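Side-chain contacts in aspartate-semialdehyde dehydrogenase 2 (Vibrio cholerae, PDB 2R00), which catalyses the NADPH-dependent reductive dephosphorylation of L-aspartyl-4-phosphate to L-aspartate-semialdehyde, a shared step in lysine, methionine and threonine biosynthesis: residues E32-A37 with E59-S64; A69-G74 with K80-A85; D257-M262 with L273-D278; D226-V231 with E251-I256; P106-E111 with E115-F120. All coordinates share one frame; numbering follows the deposited sequence.

Contact 1. Residues E32-A37 with E59-S64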
# COMPACT_ATOMS: atom_id res chain seq x y z
N GLU A 32 41.52 13.63 -8.05
CA GLU A 32 41.86 12.52 -7.16
C GLU A 32 40.67 12.07 -6.32
O GLU A 32 39.93 12.89 -5.76
CB GLU A 32 43.02 12.92 -6.26
CG GLU A 32 43.85 11.76 -5.74
CD GLU A 32 45.21 12.21 -5.24
OE1 GLU A 32 45.64 13.35 -5.58
OE2 GLU A 32 45.84 11.44 -4.49
N LEU A 33 40.49 10.75 -6.23
CA LEU A 33 39.45 10.17 -5.38
C LEU A 33 40.09 9.57 -4.15
O LEU A 33 41.07 8.84 -4.25
CB LEU A 33 38.65 9.10 -6.15
CG LEU A 33 37.52 8.40 -5.39
CD1 LEU A 33 36.37 9.37 -5.10
CD2 LEU A 33 37.02 7.20 -6.16
N PHE A 34 39.52 9.89 -2.98
CA PHE A 34 39.97 9.30 -1.71
C PHE A 34 38.85 8.46 -1.10
O PHE A 34 37.68 8.87 -1.09
CB PHE A 34 40.43 10.38 -0.73
CG PHE A 34 41.55 11.24 -1.25
CD1 PHE A 34 41.29 12.38 -2.00
CD2 PHE A 34 42.88 10.91 -0.98
CE1 PHE A 34 42.33 13.18 -2.49
CE2 PHE A 34 43.92 11.70 -1.46
CZ PHE A 34 43.65 12.84 -2.21
N LEU A 35 39.21 7.29 -0.60
CA LEU A 35 38.24 6.40 0.02
C LEU A 35 38.58 6.25 1.49
O LEU A 35 39.70 5.86 1.84
CB LEU A 35 38.20 5.05 -0.70
CG LEU A 35 37.89 5.09 -2.20
CD1 LEU A 35 38.00 3.70 -2.83
CD2 LEU A 35 36.52 5.72 -2.48
N LEU A 36 37.62 6.58 2.34
CA LEU A 36 37.82 6.60 3.79
C LEU A 36 36.90 5.61 4.48
O LEU A 36 35.76 5.40 4.06
CB LEU A 36 37.61 8.01 4.35
CG LEU A 36 38.34 9.14 3.61
CD1 LEU A 36 37.79 10.51 3.96
CD2 LEU A 36 39.84 9.05 3.89
N ALA A 37 37.41 5.00 5.54
CA ALA A 37 36.64 4.12 6.41
C ALA A 37 37.33 4.02 7.77
O ALA A 37 38.24 4.80 8.06
CB ALA A 37 36.48 2.74 5.77
N GLU A 59 40.74 8.53 10.58
CA GLU A 59 41.44 9.13 11.72
C GLU A 59 42.77 9.78 11.35
O GLU A 59 43.23 10.70 12.03
CB GLU A 59 41.69 8.06 12.80
CG GLU A 59 40.43 7.43 13.41
CD GLU A 59 39.78 8.28 14.49
OE1 GLU A 59 40.33 9.35 14.83
OE2 GLU A 59 38.71 7.88 14.99
N GLU A 60 43.39 9.29 10.27
CA GLU A 60 44.67 9.82 9.79
C GLU A 60 44.55 10.77 8.59
O GLU A 60 45.54 11.37 8.16
CB GLU A 60 45.64 8.66 9.45
CG GLU A 60 45.86 7.65 10.59
CD GLU A 60 46.78 6.49 10.19
OE1 GLU A 60 46.71 6.02 9.02
OE2 GLU A 60 47.56 6.02 11.05
N PHE A 61 43.33 10.93 8.06
CA PHE A 61 43.13 11.67 6.81
C PHE A 61 43.28 13.18 6.95
O PHE A 61 42.77 13.79 7.90
CB PHE A 61 41.76 11.31 6.20
CG PHE A 61 41.58 11.81 4.80
CD1 PHE A 61 42.37 11.33 3.76
CD2 PHE A 61 40.60 12.76 4.51
CE1 PHE A 61 42.19 11.78 2.45
CE2 PHE A 61 40.41 13.22 3.21
CZ PHE A 61 41.21 12.73 2.17
N ASP A 62 44.00 13.78 6.00
CA ASP A 62 44.12 15.23 5.86
C ASP A 62 43.02 15.71 4.90
O ASP A 62 43.07 15.43 3.71
CB ASP A 62 45.53 15.60 5.33
CG ASP A 62 45.67 17.07 4.97
OD1 ASP A 62 44.85 17.89 5.43
OD2 ASP A 62 46.60 17.41 4.21
N TRP A 63 42.05 16.44 5.44
CA TRP A 63 40.86 16.85 4.68
C TRP A 63 41.15 18.00 3.71
O TRP A 63 40.36 18.25 2.81
CB TRP A 63 39.70 17.22 5.63
CG TRP A 63 39.16 16.05 6.43
CD1 TRP A 63 39.51 15.69 7.69
CD2 TRP A 63 38.15 15.11 6.01
NE1 TRP A 63 38.79 14.58 8.09
CE2 TRP A 63 37.95 14.21 7.08
CE3 TRP A 63 37.40 14.95 4.84
CZ2 TRP A 63 37.03 13.15 7.01
CZ3 TRP A 63 36.48 13.89 4.77
CH2 TRP A 63 36.30 13.01 5.85
N SER A 64 42.29 18.67 3.90
CA SER A 64 42.74 19.75 3.01
C SER A 64 42.96 19.28 1.58
O SER A 64 43.01 20.08 0.64
CB SER A 64 44.03 20.38 3.54
OG SER A 64 43.75 21.17 4.68
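Leu-36 and Phe-61 are brought together by different first torsions: in Leu-36 CG stands opposite the carbonyl carbon, beside the backbone N, whereas in Phe-61 it stands opposite the N (chi1 -169°), which carries the ring across the end of the leucine at about a right angle. The site is in the Rossmann-type nucleotide-binding domain, where the loop after strand 51-57 packs on strand 30-37. Strand alternation selects the partners, since the CB atoms of Phe-34 and Leu-36 point toward the loop and that of Leu-35 points away.

The evidence for a CH-pi contact is direct. Leu-36 CD2 lies 3.6 Å from the centroid of the Phe-61 ring and 23° off its normal, thus over the face. It is displaced toward the rim, and the distance from Leu-36 CD2 to Phe-61 CG is 3.4 Å. Phe-34 reaches a different part of the same ring: its CD2 comes to the edge, 3.6 Å from Phe-61 CE1. The two phenyl planes are inclined at 59°, an oblique pairing.

The second leucine methyl, CD1, reaches Trp-63 as well as the Phe-61 ring. The CB of Trp-63 points away from the strand, yet its indole turns back, so that Trp-63 CH2 is 3.5 Å from Leu-36 CD1. Phe-61 CD2 in turn sits 3.7 Å above the centre of the Trp-63 ring, which makes the cluster continuous. Just beyond it an Asx turn shapes the loop: Ser-64 N donates to Asp-62 OD1 over 3.1 Å, approaching from above the carboxylate plane.

Contact 2. Residues A69-G74 with K80-A85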
# COMPACT_ATOMS: atom_id res chain seq x y z
N ALA A 69 33.19 15.99 -0.16
CA ALA A 69 33.14 14.65 0.39
C ALA A 69 31.71 14.14 0.36
O ALA A 69 30.79 14.90 0.65
CB ALA A 69 33.70 14.62 1.81
N LEU A 70 31.54 12.88 0.00
CA LEU A 70 30.25 12.19 0.09
C LEU A 70 30.33 11.25 1.29
O LEU A 70 31.19 10.37 1.32
CB LEU A 70 29.95 11.40 -1.20
CG LEU A 70 30.18 12.02 -2.58
CD1 LEU A 70 29.90 11.01 -3.70
CD2 LEU A 70 29.34 13.27 -2.79
N PHE A 71 29.45 11.45 2.26
CA PHE A 71 29.45 10.64 3.49
C PHE A 71 28.31 9.63 3.45
O PHE A 71 27.16 10.00 3.21
CB PHE A 71 29.23 11.54 4.72
CG PHE A 71 30.48 12.21 5.26
CD1 PHE A 71 31.55 12.58 4.43
CD2 PHE A 71 30.56 12.54 6.62
CE1 PHE A 71 32.68 13.22 4.96
CE2 PHE A 71 31.69 13.17 7.15
CZ PHE A 71 32.75 13.52 6.32
N SER A 72 28.63 8.37 3.71
CA SER A 72 27.57 7.37 3.90
C SER A 72 28.01 6.25 4.83
O SER A 72 27.98 5.08 4.45
CB SER A 72 27.09 6.80 2.55
OG SER A 72 25.88 6.06 2.73
N ALA A 73 28.42 6.62 6.04
CA ALA A 73 28.86 5.65 7.05
C ALA A 73 28.03 5.69 8.33
O ALA A 73 28.49 5.28 9.38
CB ALA A 73 30.34 5.86 7.36
N GLY A 74 26.80 6.20 8.24
CA GLY A 74 25.90 6.21 9.39
C GLY A 74 25.93 7.56 10.08
O GLY A 74 26.92 8.27 10.02
N LYS A 80 30.14 13.30 14.12
CA LYS A 80 31.54 13.50 14.51
C LYS A 80 32.38 14.12 13.39
O LYS A 80 33.01 15.17 13.59
CB LYS A 80 32.14 12.15 14.93
CG LYS A 80 33.60 12.20 15.41
CD LYS A 80 33.98 10.93 16.18
CE LYS A 80 35.44 10.96 16.63
NZ LYS A 80 35.70 9.95 17.70
N TRP A 81 32.37 13.48 12.22
CA TRP A 81 33.32 13.81 11.15
C TRP A 81 32.96 14.93 10.17
O TRP A 81 33.86 15.58 9.63
CB TRP A 81 33.72 12.53 10.39
CG TRP A 81 34.62 11.68 11.19
CD1 TRP A 81 34.31 10.51 11.80
CD2 TRP A 81 35.98 11.97 11.53
NE1 TRP A 81 35.40 10.03 12.48
CE2 TRP A 81 36.45 10.91 12.33
CE3 TRP A 81 36.87 13.02 11.21
CZ2 TRP A 81 37.76 10.85 12.84
CZ3 TRP A 81 38.18 12.97 11.71
CH2 TRP A 81 38.60 11.89 12.52
N ALA A 82 31.67 15.16 9.92
CA ALA A 82 31.29 16.21 8.97
C ALA A 82 31.69 17.61 9.43
O ALA A 82 32.12 18.41 8.59
CB ALA A 82 29.81 16.16 8.61
N PRO A 83 31.50 17.94 10.72
CA PRO A 83 32.04 19.22 11.18
C PRO A 83 33.55 19.39 10.96
O PRO A 83 34.01 20.50 10.66
CB PRO A 83 31.72 19.21 12.68
CG PRO A 83 30.48 18.36 12.79
CD PRO A 83 30.75 17.25 11.80
N ILE A 84 34.30 18.31 11.12
CA ILE A 84 35.77 18.33 10.95
C ILE A 84 36.17 18.55 9.49
O ILE A 84 37.03 19.37 9.19
CB ILE A 84 36.40 17.04 11.52
CG1 ILE A 84 36.11 16.96 13.03
CG2 ILE A 84 37.90 17.01 11.23
CD1 ILE A 84 36.70 15.74 13.72
N ALA A 85 35.52 17.83 8.57
CA ALA A 85 35.72 18.06 7.15
C ALA A 85 35.31 19.48 6.77
O ALA A 85 36.04 20.18 6.09
CB ALA A 85 34.94 17.02 6.32
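Phe-71 and Ala-82 mark the closest backbone approach, 8.0 Å between their CA atoms, of a strand and a helix that run almost exactly antiparallel. The axes of strand 69-71 and helix 80-85 make an angle of 171° and come within 10.6 Å of each other. The helix is kinked at Pro-83, whose N has no bond to the preceding turn. Before the helix starts, Gly-74 occupies the N-cap position, with backbone angles at which a CB would be jammed against the carbonyl O of Ala-73.

One side chain spans the gap. Phe-71 CB points toward the helix, and the ring presents its edge to the backbone: CE2 is 3.4 Å from Ala-82 N, and Trp-81 C also lies near the ring plane. Phe-71 CE2 packs as well against Ala-82 CB at 3.8 Å and Trp-81 CB at 3.9 Å. One turn on, Ala-85 CB meets Phe-71 CZ obliquely at 4.1 Å. Of the Trp-81 side chain CB makes the contact, beside the backbone C; the indole leads away from the strand.

Phe-9, on the neighbouring strand 4-9, meets Phe-71 edge-to-face and also contacts the Trp-81 ring, while Val-92 of strand 91-94 touches both Phe-71 and Ala-85. A strand, an antiparallel helix and a parallel return strand, 68-71, 75-87 and 91-94, make this a beta-alpha-beta unit of the Rossmann-type nucleotide-binding domain.

Contact 3. Residues D257-M262 with L273-D278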
# COMPACT_ATOMS: atom_id res chain seq x y z
N ASP A 257 -6.38 16.14 -14.73
CA ASP A 257 -6.74 14.83 -15.25
C ASP A 257 -5.54 13.89 -15.20
O ASP A 257 -4.41 14.31 -15.46
CB ASP A 257 -7.26 14.94 -16.69
CG ASP A 257 -8.19 13.80 -17.07
OD1 ASP A 257 -7.72 12.64 -17.18
OD2 ASP A 257 -9.40 14.07 -17.25
N ALA A 258 -5.81 12.63 -14.87
CA ALA A 258 -4.78 11.59 -14.84
C ALA A 258 -3.97 11.57 -16.14
O ALA A 258 -2.75 11.38 -16.11
CB ALA A 258 -5.41 10.24 -14.60
N GLU A 259 -4.65 11.77 -17.26
CA GLU A 259 -4.01 11.77 -18.58
C GLU A 259 -3.00 12.89 -18.70
O GLU A 259 -1.95 12.72 -19.30
CB GLU A 259 -5.06 11.90 -19.69
CG GLU A 259 -5.99 10.71 -19.82
CD GLU A 259 -5.29 9.45 -20.32
OE1 GLU A 259 -4.22 9.55 -20.96
OE2 GLU A 259 -5.83 8.35 -20.06
N GLN A 260 -3.32 14.05 -18.12
CA GLN A 260 -2.42 15.20 -18.14
C GLN A 260 -1.17 14.90 -17.32
O GLN A 260 -0.04 15.02 -17.82
CB GLN A 260 -3.12 16.47 -17.65
CG GLN A 260 -4.34 16.86 -18.50
CD GLN A 260 -5.19 17.97 -17.88
OE1 GLN A 260 -5.71 17.84 -16.76
NE2 GLN A 260 -5.37 19.06 -18.63
N VAL A 261 -1.35 14.45 -16.07
CA VAL A 261 -0.19 14.12 -15.25
C VAL A 261 0.67 12.98 -15.83
O VAL A 261 1.90 13.02 -15.72
CB VAL A 261 -0.50 14.02 -13.70
CG1 VAL A 261 -1.96 14.26 -13.40
CG2 VAL A 261 0.03 12.73 -13.08
N MET A 262 0.06 12.02 -16.52
CA MET A 262 0.85 10.98 -17.20
C MET A 262 1.72 11.57 -18.31
O MET A 262 2.88 11.16 -18.47
CB MET A 262 -0.03 9.85 -17.74
CG MET A 262 -0.46 8.86 -16.67
SD MET A 262 -1.14 7.32 -17.32
CE MET A 262 -2.79 7.85 -17.78
N LEU A 273 7.68 6.45 -16.70
CA LEU A 273 6.26 6.17 -16.56
C LEU A 273 5.84 4.91 -17.31
O LEU A 273 6.14 4.74 -18.50
CB LEU A 273 5.42 7.35 -17.05
CG LEU A 273 3.92 7.19 -16.79
CD1 LEU A 273 3.51 7.91 -15.50
CD2 LEU A 273 3.11 7.69 -17.97
N PHE A 274 5.13 4.03 -16.59
CA PHE A 274 4.56 2.81 -17.15
C PHE A 274 3.05 2.99 -17.28
O PHE A 274 2.33 3.16 -16.29
CB PHE A 274 4.88 1.62 -16.25
CG PHE A 274 6.34 1.31 -16.14
CD1 PHE A 274 7.19 2.11 -15.39
CD2 PHE A 274 6.86 0.19 -16.78
CE1 PHE A 274 8.54 1.83 -15.30
CE2 PHE A 274 8.21 -0.11 -16.69
CZ PHE A 274 9.06 0.72 -15.95
N ARG A 275 2.57 2.97 -18.52
CA ARG A 275 1.16 3.18 -18.82
C ARG A 275 0.39 1.87 -18.79
O ARG A 275 -0.84 1.87 -18.79
CB ARG A 275 0.98 3.88 -20.17
CG ARG A 275 1.22 5.40 -20.14
CD ARG A 275 1.23 5.98 -21.56
NE ARG A 275 1.51 7.41 -21.60
CZ ARG A 275 0.61 8.37 -21.38
NH1 ARG A 275 -0.66 8.07 -21.10
NH2 ARG A 275 0.97 9.64 -21.45
N GLY A 276 1.11 0.76 -18.78
CA GLY A 276 0.49 -0.55 -18.78
C GLY A 276 0.62 -1.20 -20.15
O GLY A 276 0.78 -0.51 -21.17
N ALA A 277 0.57 -2.53 -20.16
CA ALA A 277 0.75 -3.29 -21.39
C ALA A 277 -0.57 -3.96 -21.77
O ALA A 277 -1.28 -4.47 -20.90
CB ALA A 277 1.83 -4.35 -21.20
N ASP A 278 -0.88 -3.94 -23.07
CA ASP A 278 -2.00 -4.72 -23.60
C ASP A 278 -1.47 -6.03 -24.20
O ASP A 278 -2.21 -7.00 -24.36
CB ASP A 278 -2.76 -3.92 -24.66
CG ASP A 278 -3.73 -2.90 -24.04
OD1 ASP A 278 -4.11 -3.05 -22.86
OD2 ASP A 278 -4.13 -1.95 -24.75
O HOH W 1 -1.98 10.74 -21.16
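Met-262 supplies the apolar part of the contact with Leu-273 and Arg-275. Its CB lies 3.8 Å from Leu-273 CD2, and that methyl also comes within 3.5 Å of Met-262 O. Met-262 CB also sits over one face of the Arg-275 guanidinium, 3.8 Å from its NH2.

Charged groups meet at the guanidinium edge instead. Glu-259 OE1 and Arg-275 NH1 form only a long salt bridge of 3.9 Å, although the carboxylate and guanidinium planes are just 19° apart. Arg-275 NH2 has further salt-bridge partners in Glu-266 and Asp-263, so the arginine probably offsets a cluster of acids along the helix. A water in the guanidinium plane accepts from Arg-275 NH1 at 3.0 Å and lies 2.7 Å from Glu-259 O.

Capping bonds define the helix start. Glu-259 N donates to the anti lone pair of Asp-257 OD1, nearly straight at 169°. In return, Asp-257 N donates to Gln-260 OE1 over 2.7 Å, in the carbonyl plane. These reciprocal bonds make a capping box at the start of helix 258-267, which packs here against the end of strand 271-273, an outermost strand of the dimerisation-domain sheet within this chain.

Contact 4. Residues D226-V231 with E251-I256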
# COMPACT_ATOMS: atom_id res chain seq x y z
N ASP A 226 7.54 24.56 2.04
CA ASP A 226 6.14 24.92 2.12
C ASP A 226 5.51 24.28 3.36
O ASP A 226 5.02 23.15 3.31
CB ASP A 226 5.43 24.49 0.82
CG ASP A 226 3.97 24.91 0.77
OD1 ASP A 226 3.36 24.76 -0.32
OD2 ASP A 226 3.42 25.37 1.79
N PRO A 227 5.51 25.02 4.49
CA PRO A 227 4.95 24.55 5.76
C PRO A 227 3.45 24.27 5.71
O PRO A 227 2.93 23.61 6.62
CB PRO A 227 5.25 25.71 6.73
CG PRO A 227 5.47 26.90 5.86
CD PRO A 227 6.07 26.38 4.60
N SER A 228 2.77 24.75 4.67
CA SER A 228 1.32 24.55 4.51
C SER A 228 0.93 23.19 3.92
O SER A 228 -0.20 22.73 4.10
CB SER A 228 0.68 25.70 3.72
OG SER A 228 0.90 25.57 2.33
N ILE A 229 1.86 22.53 3.23
CA ILE A 229 1.58 21.19 2.70
C ILE A 229 1.47 20.20 3.84
O ILE A 229 2.42 20.01 4.62
CB ILE A 229 2.62 20.68 1.70
CG1 ILE A 229 2.90 21.72 0.62
CG2 ILE A 229 2.09 19.42 1.02
CD1 ILE A 229 3.92 21.26 -0.42
N MET A 230 0.31 19.57 3.95
CA MET A 230 0.13 18.50 4.92
C MET A 230 0.55 17.16 4.32
O MET A 230 0.26 16.86 3.16
CB MET A 230 -1.31 18.49 5.44
CG MET A 230 -1.69 19.76 6.25
SD MET A 230 -0.77 20.00 7.81
CE MET A 230 0.49 21.19 7.33
N VAL A 231 1.27 16.39 5.13
CA VAL A 231 1.81 15.10 4.71
C VAL A 231 1.43 14.07 5.76
O VAL A 231 1.69 14.25 6.95
CB VAL A 231 3.35 15.14 4.57
CG1 VAL A 231 3.86 13.84 3.94
CG2 VAL A 231 3.82 16.37 3.76
N GLU A 251 -3.98 15.50 -2.78
CA GLU A 251 -5.09 16.42 -2.89
C GLU A 251 -4.49 17.69 -3.48
O GLU A 251 -3.64 18.34 -2.85
CB GLU A 251 -5.67 16.65 -1.50
CG GLU A 251 -7.08 17.17 -1.46
CD GLU A 251 -8.10 16.24 -2.09
OE1 GLU A 251 -9.01 16.77 -2.74
OE2 GLU A 251 -8.01 15.00 -1.96
N THR A 252 -4.88 18.01 -4.71
CA THR A 252 -4.33 19.17 -5.43
C THR A 252 -5.16 20.43 -5.17
O THR A 252 -6.28 20.34 -4.64
CB THR A 252 -4.21 18.89 -6.94
OG1 THR A 252 -5.51 18.64 -7.49
CG2 THR A 252 -3.32 17.69 -7.21
N ARG A 253 -4.62 21.60 -5.50
CA ARG A 253 -5.35 22.85 -5.26
C ARG A 253 -6.23 23.21 -6.46
O ARG A 253 -7.17 24.00 -6.34
CB ARG A 253 -4.42 24.01 -4.87
CG ARG A 253 -3.64 23.77 -3.58
CD ARG A 253 -2.99 25.05 -3.04
NE ARG A 253 -2.06 24.78 -1.95
CZ ARG A 253 -2.40 24.67 -0.66
NH1 ARG A 253 -3.66 24.80 -0.28
NH2 ARG A 253 -1.46 24.43 0.25
N ALA A 254 -5.93 22.61 -7.62
CA ALA A 254 -6.78 22.70 -8.81
C ALA A 254 -6.95 21.31 -9.41
O ALA A 254 -6.04 20.48 -9.30
CB ALA A 254 -6.17 23.64 -9.83
N PRO A 255 -8.10 21.05 -10.07
CA PRO A 255 -8.32 19.74 -10.67
C PRO A 255 -7.31 19.48 -11.77
O PRO A 255 -6.90 20.41 -12.46
CB PRO A 255 -9.72 19.86 -11.30
CG PRO A 255 -10.35 21.05 -10.69
CD PRO A 255 -9.24 21.96 -10.29
N ILE A 256 -6.90 18.22 -11.91
CA ILE A 256 -6.01 17.81 -13.00
C ILE A 256 -6.29 16.37 -13.42
O ILE A 256 -6.43 15.48 -12.58
CB ILE A 256 -4.51 18.02 -12.65
CG1 ILE A 256 -3.64 17.84 -13.90
CG2 ILE A 256 -4.06 17.09 -11.50
CD1 ILE A 256 -2.20 18.25 -13.71
O HOH W 2 0.79 23.95 -0.83
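Ser-228 OG meets the guanidinium of Arg-253 obliquely, 3.3 Å from NH2 at an angle too poor for a hydrogen bond. An Asx turn on the surface of the dimerisation domain presents this serine. The guanidinium edge is occupied by a water lying in its plane. The water accepts from Arg-253 NH2 at a distance of 2.5 Å, too short to be taken at face value, and donates to Asp-226 OD1 at 2.7 Å. On the carboxylate, Asp-226 OD2 uses its syn lone pair for Ser-228 OG, while Ser-228 N approaches on the anti side, 31° out of the plane.

That bond from Ser-228 N to OD2 makes the Asx turn, overlaid on a type I beta turn from Asp-226 to Ile-229. Two donors from one serine therefore hold OD2, and OD1 is held by Tyr-144 OH as well as by the water. Chi1 of 78° sets the serine OG between the backbone N and the carbonyl carbon, in reach of Asp-226 OD2.

Arg-253 spans the distance because its chain is extended from CG to NE. It lies in the chain leading out of strand 244-252, whereas the turn precedes strand 230-238, and strand 149-159 lies between these two in the sheet. The contact thus lies at the surface, over an intervening strand whose Glu-150 is touched by Arg-253, and any link through the water is doubtful in its short leg. Opposite charges at 4.9 Å, Asp-226 OD1 to Arg-253 NH2, probably add a modest attraction. Around the arginine, Thr-252 OG1 donates to Ala-254 O over 2.6 Å, from above the carbonyl plane.

Contact 5. Residues P106-E111 with E115-F120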
# COMPACT_ATOMS: atom_id res chain seq x y z
N PRO A 106 20.82 22.94 3.94
CA PRO A 106 19.89 22.59 2.87
C PRO A 106 19.70 21.08 2.73
O PRO A 106 20.66 20.31 2.88
CB PRO A 106 20.58 23.14 1.62
CG PRO A 106 22.04 23.12 1.96
CD PRO A 106 22.07 23.51 3.41
N LEU A 107 18.47 20.67 2.43
CA LEU A 107 18.13 19.27 2.17
C LEU A 107 17.66 19.16 0.72
O LEU A 107 16.60 19.68 0.38
CB LEU A 107 17.00 18.82 3.10
CG LEU A 107 16.39 17.42 2.92
CD1 LEU A 107 17.44 16.35 3.28
CD2 LEU A 107 15.13 17.25 3.80
N VAL A 108 18.44 18.49 -0.13
CA VAL A 108 18.33 18.73 -1.57
C VAL A 108 17.96 17.51 -2.42
O VAL A 108 18.58 16.47 -2.33
CB VAL A 108 19.62 19.40 -2.13
CG1 VAL A 108 19.55 19.57 -3.63
CG2 VAL A 108 19.87 20.76 -1.43
N VAL A 109 16.92 17.68 -3.24
CA VAL A 109 16.62 16.82 -4.39
C VAL A 109 16.79 17.71 -5.64
O VAL A 109 16.01 18.64 -5.85
CB VAL A 109 15.15 16.30 -4.35
CG1 VAL A 109 14.81 15.55 -5.65
CG2 VAL A 109 14.92 15.41 -3.12
N PRO A 110 17.87 17.48 -6.43
CA PRO A 110 18.23 18.37 -7.54
C PRO A 110 17.15 18.65 -8.59
O PRO A 110 17.20 19.70 -9.22
CB PRO A 110 19.45 17.68 -8.17
CG PRO A 110 20.04 16.91 -7.06
CD PRO A 110 18.86 16.40 -6.27
N GLU A 111 16.19 17.75 -8.78
CA GLU A 111 15.10 18.00 -9.73
C GLU A 111 14.06 18.94 -9.14
O GLU A 111 13.22 19.50 -9.85
CB GLU A 111 14.43 16.69 -10.15
CG GLU A 111 15.34 15.74 -10.91
CD GLU A 111 16.05 14.75 -10.01
OE1 GLU A 111 16.21 15.03 -8.79
OE2 GLU A 111 16.46 13.69 -10.53
N GLU A 115 18.09 25.10 -6.05
CA GLU A 115 18.39 26.44 -5.53
C GLU A 115 18.91 26.41 -4.10
O GLU A 115 19.74 27.24 -3.71
CB GLU A 115 17.15 27.34 -5.57
CG GLU A 115 17.10 28.34 -6.72
CD GLU A 115 16.34 29.62 -6.35
OE1 GLU A 115 15.12 29.53 -6.04
OE2 GLU A 115 16.96 30.72 -6.36
N ALA A 116 18.42 25.44 -3.32
CA ALA A 116 18.81 25.27 -1.93
C ALA A 116 20.31 24.99 -1.77
O ALA A 116 20.88 25.27 -0.71
CB ALA A 116 17.96 24.15 -1.25
N ILE A 117 20.94 24.46 -2.81
CA ILE A 117 22.38 24.14 -2.78
C ILE A 117 23.24 25.35 -2.38
O ILE A 117 24.30 25.18 -1.79
CB ILE A 117 22.88 23.53 -4.12
CG1 ILE A 117 22.21 22.17 -4.34
CG2 ILE A 117 24.42 23.37 -4.13
CD1 ILE A 117 22.52 21.52 -5.67
N ALA A 118 22.77 26.56 -2.69
CA ALA A 118 23.49 27.81 -2.40
C ALA A 118 23.77 27.95 -0.91
O ALA A 118 24.77 28.55 -0.51
CB ALA A 118 22.69 29.01 -2.90
N GLU A 119 22.87 27.39 -0.10
CA GLU A 119 22.99 27.42 1.36
C GLU A 119 24.09 26.50 1.91
O GLU A 119 24.23 26.39 3.12
CB GLU A 119 21.65 27.10 2.03
CG GLU A 119 20.50 28.02 1.64
CD GLU A 119 20.52 29.38 2.35
OE1 GLU A 119 21.38 29.62 3.22
OE2 GLU A 119 19.65 30.22 2.03
N PHE A 120 24.86 25.86 1.02
CA PHE A 120 25.98 25.01 1.45
C PHE A 120 26.98 25.83 2.26
O PHE A 120 27.69 25.30 3.10
CB PHE A 120 26.68 24.34 0.26
CG PHE A 120 27.69 25.23 -0.45
CD1 PHE A 120 29.03 25.26 -0.05
CD2 PHE A 120 27.29 26.04 -1.51
CE1 PHE A 120 29.95 26.08 -0.70
CE2 PHE A 120 28.21 26.86 -2.17
CZ PHE A 120 29.54 26.88 -1.76
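Pro-106 and Ala-116 form the tight end of this contact, with their CA atoms 5.6 Å apart. In the nucleotide-binding domain an extended segment, backbone-bonded to Ala-127 beside the outermost strand 125-127, doubles back into the 3-10 segment 115-119. The proline ring wedges against that turn: Pro-106 CB is 3.2 Å from Ala-116 O and 4.0 Å from Ala-116 CB.

Val-108 continues the apolar seam. Its CG2 packs on Ala-116 CB at 3.9 Å, while CG1, set opposite the backbone N (chi1 176°), reaches Ile-117. The CB of Ile-117 points away from the extended segment, but CG1 leans back to meet Val-108 CG1 at 3.8 Å, the two side chains crossing at about a right angle. Ile-126 touches both of these residues, and Leu-330 of helix 316-335 touches Ile-117, so this side is buried.

The outer side is looser. Glu-119 offers just the base of its side chain, CB lying 3.9 Å from Pro-106 CD. A bend at chi2, -78°, then leads the carboxylate away from the proline, and Glu-119 OE1 accepts from Asn-122 ND2. Farther along, Pro-106 CG lies 4.0 Å from Phe-120 N, which donates to Ile-117 O.

In the fold
From the N terminus the contacts close in the order 1, 2, 5, 4, 3, each before the next opens, so none nest or cross. Contact 1 closes the excursion through strands 45-48 and 51-57; contact 2 closes the strand-helix turn that follows. The two touch, Trp-63 CH2 lying 3.6 Å from Phe-71 CZ, and share a sheet. Contact 5 shuts a short loop before strand 125-127, its centre about 18 Å from that of contact 2. In the dimerisation domain, contact 4 closes the excursion through strands 230-238 and 244-252, and contact 3 follows at once, joined to it by Ile-256 and Val-261. Centres of contacts 1 and 3 lie about 47 Å apart.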